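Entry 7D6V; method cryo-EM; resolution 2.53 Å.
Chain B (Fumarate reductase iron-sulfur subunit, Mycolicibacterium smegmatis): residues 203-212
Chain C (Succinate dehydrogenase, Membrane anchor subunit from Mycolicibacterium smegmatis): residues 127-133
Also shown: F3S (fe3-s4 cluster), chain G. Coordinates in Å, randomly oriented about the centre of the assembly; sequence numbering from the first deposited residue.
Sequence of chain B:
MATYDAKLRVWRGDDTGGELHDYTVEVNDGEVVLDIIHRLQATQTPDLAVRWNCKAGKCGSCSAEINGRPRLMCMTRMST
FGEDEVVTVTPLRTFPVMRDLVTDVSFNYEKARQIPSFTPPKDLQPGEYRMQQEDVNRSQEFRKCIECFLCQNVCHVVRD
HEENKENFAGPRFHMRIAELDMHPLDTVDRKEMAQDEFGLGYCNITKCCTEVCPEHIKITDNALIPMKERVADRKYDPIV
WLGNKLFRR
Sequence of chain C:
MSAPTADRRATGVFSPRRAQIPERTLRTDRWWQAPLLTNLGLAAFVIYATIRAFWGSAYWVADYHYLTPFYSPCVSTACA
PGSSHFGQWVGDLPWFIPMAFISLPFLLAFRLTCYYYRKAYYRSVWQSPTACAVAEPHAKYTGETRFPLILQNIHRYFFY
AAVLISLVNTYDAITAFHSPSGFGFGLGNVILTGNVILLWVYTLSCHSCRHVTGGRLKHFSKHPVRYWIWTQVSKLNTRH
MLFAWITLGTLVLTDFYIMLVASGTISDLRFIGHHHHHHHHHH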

# COMPACT_ATOMS: atom_id res chain seq x y z
N CYS B 203 16.15 -13.91 13.54
CA CYS B 203 16.03 -14.00 12.09
C CYS B 203 17.21 -14.78 11.52
O CYS B 203 18.34 -14.27 11.50
N ASN B 204 16.96 -16.08 10.91
CA ASN B 204 17.78 -16.66 9.86
C ASN B 204 17.21 -16.19 8.54
O ASN B 204 16.00 -15.95 8.42
N ILE B 205 18.06 -16.05 7.54
CA ILE B 205 17.77 -15.15 6.43
C ILE B 205 17.19 -15.92 5.25
O ILE B 205 17.41 -15.56 4.08
N THR B 206 16.48 -17.00 5.54
CA THR B 206 15.90 -17.89 4.54
C THR B 206 14.97 -17.21 3.55
O THR B 206 14.56 -17.82 2.56
N LYS B 207 14.60 -15.95 3.80
CA LYS B 207 14.11 -15.02 2.79
C LYS B 207 12.69 -15.31 2.31
O LYS B 207 12.26 -14.76 1.29
N CYS B 208 11.93 -16.16 3.00
CA CYS B 208 10.56 -16.44 2.56
C CYS B 208 9.63 -15.26 2.71
O CYS B 208 8.67 -15.14 1.95
N CYS B 209 10.05 -14.24 3.45
CA CYS B 209 9.27 -13.01 3.53
C CYS B 209 9.27 -12.27 2.17
O CYS B 209 8.23 -12.17 1.51
N THR B 210 10.44 -11.77 1.75
CA THR B 210 10.63 -11.10 0.58
C THR B 210 9.94 -11.83 -0.39
O THR B 210 9.57 -11.27 -1.30
N GLU B 211 9.70 -13.09 -0.23
CA GLU B 211 9.07 -13.67 -1.41
C GLU B 211 7.55 -13.50 -1.43
O GLU B 211 6.94 -13.79 -2.46
N VAL B 212 6.93 -13.06 -0.34
CA VAL B 212 5.48 -12.89 -0.29
C VAL B 212 5.06 -11.44 -0.41
O VAL B 212 3.85 -11.17 -0.48
N GLN C 127 16.20 -27.57 7.62
CA GLN C 127 14.75 -27.55 7.44
C GLN C 127 14.11 -26.42 8.25
O GLN C 127 13.04 -26.59 8.82
N SER C 128 14.77 -25.26 8.29
CA SER C 128 14.25 -24.20 9.15
C SER C 128 12.91 -23.73 8.58
O SER C 128 11.89 -24.00 9.20
N PRO C 129 12.83 -23.06 7.44
CA PRO C 129 11.74 -23.43 6.54
C PRO C 129 12.25 -24.38 5.47
O PRO C 129 13.22 -24.06 4.78
N THR C 130 11.64 -25.56 5.32
CA THR C 130 11.92 -26.35 4.14
C THR C 130 11.42 -25.64 2.90
O THR C 130 12.14 -25.49 1.90
N ALA C 131 10.18 -25.15 2.96
CA ALA C 131 9.61 -24.23 2.00
C ALA C 131 8.92 -23.13 2.79
O ALA C 131 8.89 -23.15 4.02
N CYS C 132 8.35 -22.16 2.08
CA CYS C 132 8.00 -20.89 2.71
C CYS C 132 6.85 -21.03 3.70
O CYS C 132 6.93 -20.53 4.83
N ALA C 133 5.77 -21.70 3.32
CA ALA C 133 4.61 -21.85 4.18
C ALA C 133 4.38 -23.30 4.59
O ALA C 133 3.24 -23.74 4.76

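A single interchain disulfide anchors this small contact between two stretches, with a few side chains packed beside it and no hydrogen bond crossing between the two stretches. The bond joins Cys208(B) SG to Cys132(C) SG at 2.0 Å. Both cysteines point toward the opposing stretch and both take the m rotamer (chi1 -85° and -77°), and the chi3 of -82° lies close to the right angle that an unstrained disulfide prefers. At the disulfide, Cys208(B) CA and Cys132(C) CA lie 5.1 Å apart, whereas Thr206(B) CA and Pro129(C) CA remain 7.2 Å apart, a gap filled by side chains. These two cysteines also contribute the largest shares of the 296 Å² buried between the stretches.

Pro129(C) supplies the next largest share. Its CA-to-CB bond points toward chain B, and the ring, puckered C-gamma endo, sets CG 3.4 Å from Thr206(B) OG1, a van der Waals contact because a proline carbon offers the hydroxyl no conventional polar partner. The same CG lies 4.5 Å from Cys208(B) SG, so the ring reaches both the threonine and the disulfide sulfur. Thr206(B), with chi1 p, directs its hydroxyl back within its own chain, where OG1 gives a weak hydrogen bond to Asn204(B) OD1 at 3.5 Å. Asn204(B), also p, places ND2 3.3 Å from Ser128(C) CB. Although Asn204(B) ND2 is 3.5 Å from Ser128(C) OG, the angle is too poor for a hydrogen bond, and this polar pair merely packs together. Beyond the disulfide, Glu211(B) (m, t) brings OE1 to 3.5 Å from Cys132(C) SG, while its OE2 is hydrogen-bonded elsewhere in the structure.

Other side chains leave the contact. Thr130(C), chi1 m, points away from chain B, and its OG1 donates to Gln127(C) OE1 at 3.0 Å, a bond within the chain C loop. Lys207(B) and Cys209(B) also point away. Cys209(B), chi1 p, turns to the Fe3-S4 cluster, where its SG binds F3S FE3 at 2.6 Å; Cys203(B), chi1 t, binds F3S FE4 through SG at 2.4 Å. The chain B stretch thus serves two attachments: Cys203(B) and Cys209(B) hold the cluster, while Cys208(B), adjacent in sequence to one of these ligands, is tied to the membrane anchor subunit.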

# COMPACT_ATOMS: atom_id res chain seq x y z
CB CYS B 203 15.95 -12.61 11.47
SG CYS B 203 15.79 -12.60 9.67
CB ASN B 204 17.84 -18.18 9.97
CG ASN B 204 16.55 -18.87 9.58
OD1 ASN B 204 15.48 -18.29 9.63
ND2 ASN B 204 16.66 -20.13 9.20
CB ILE B 205 19.01 -14.35 6.04
CG1 ILE B 205 20.12 -15.28 5.58
CG2 ILE B 205 19.47 -13.49 7.20
CD1 ILE B 205 21.22 -14.56 5.00
CB THR B 206 15.17 -19.02 5.26
OG1 THR B 206 14.41 -18.48 6.35
CG2 THR B 206 16.17 -20.01 5.80
CB LYS B 207 15.07 -14.97 1.59
CG LYS B 207 15.17 -13.63 0.90
CD LYS B 207 15.84 -13.74 -0.46
CE LYS B 207 17.35 -13.72 -0.34
NZ LYS B 207 17.87 -12.38 0.03
CB CYS B 208 9.98 -17.64 3.32
SG CYS B 208 10.44 -19.20 2.59
CB CYS B 209 9.82 -12.09 4.63
SG CYS B 209 11.44 -11.38 4.27
CB THR B 210 12.04 -11.34 0.14
OG1 THR B 210 12.84 -10.62 0.93
CG2 THR B 210 12.36 -10.78 -1.09
CB GLU B 211 9.41 -15.16 -1.50
CG GLU B 211 10.89 -15.45 -1.54
CD GLU B 211 11.19 -16.93 -1.64
OE1 GLU B 211 10.27 -17.70 -2.00
OE2 GLU B 211 12.34 -17.32 -1.37
CB VAL B 212 4.88 -13.51 0.98
CG1 VAL B 212 5.19 -14.99 1.05
CG2 VAL B 212 5.40 -12.78 2.21
CB GLN C 127 14.11 -28.89 7.81
CG GLN C 127 14.88 -30.13 7.41
CD GLN C 127 15.13 -30.22 5.93
OE1 GLN C 127 14.33 -29.76 5.12
NE2 GLN C 127 16.25 -30.84 5.55
CB SER C 128 15.26 -23.08 9.32
OG SER C 128 16.26 -23.45 10.26
CB PRO C 129 11.27 -22.09 5.97
CG PRO C 129 12.44 -21.23 6.03
CD PRO C 129 13.31 -21.70 7.17
CB THR C 130 11.29 -27.74 4.26
OG1 THR C 130 11.67 -28.33 5.51
CG2 THR C 130 11.76 -28.64 3.13
CB ALA C 131 8.64 -24.95 1.05
CB CYS C 132 7.70 -19.85 1.64
SG CYS C 132 9.24 -19.27 0.94
CB ALA C 133 3.36 -21.28 3.52
FE1 F3S G . 11.20 -13.85 8.01
FE3 F3S G . 12.66 -12.89 5.97
FE4 F3S G . 13.91 -13.35 8.30
S1 F3S G . 11.27 -14.64 5.93
S2 F3S G . 12.77 -15.10 9.15
S3 F3S G . 12.23 -11.80 7.95
S4 F3S G . 14.81 -13.58 6.24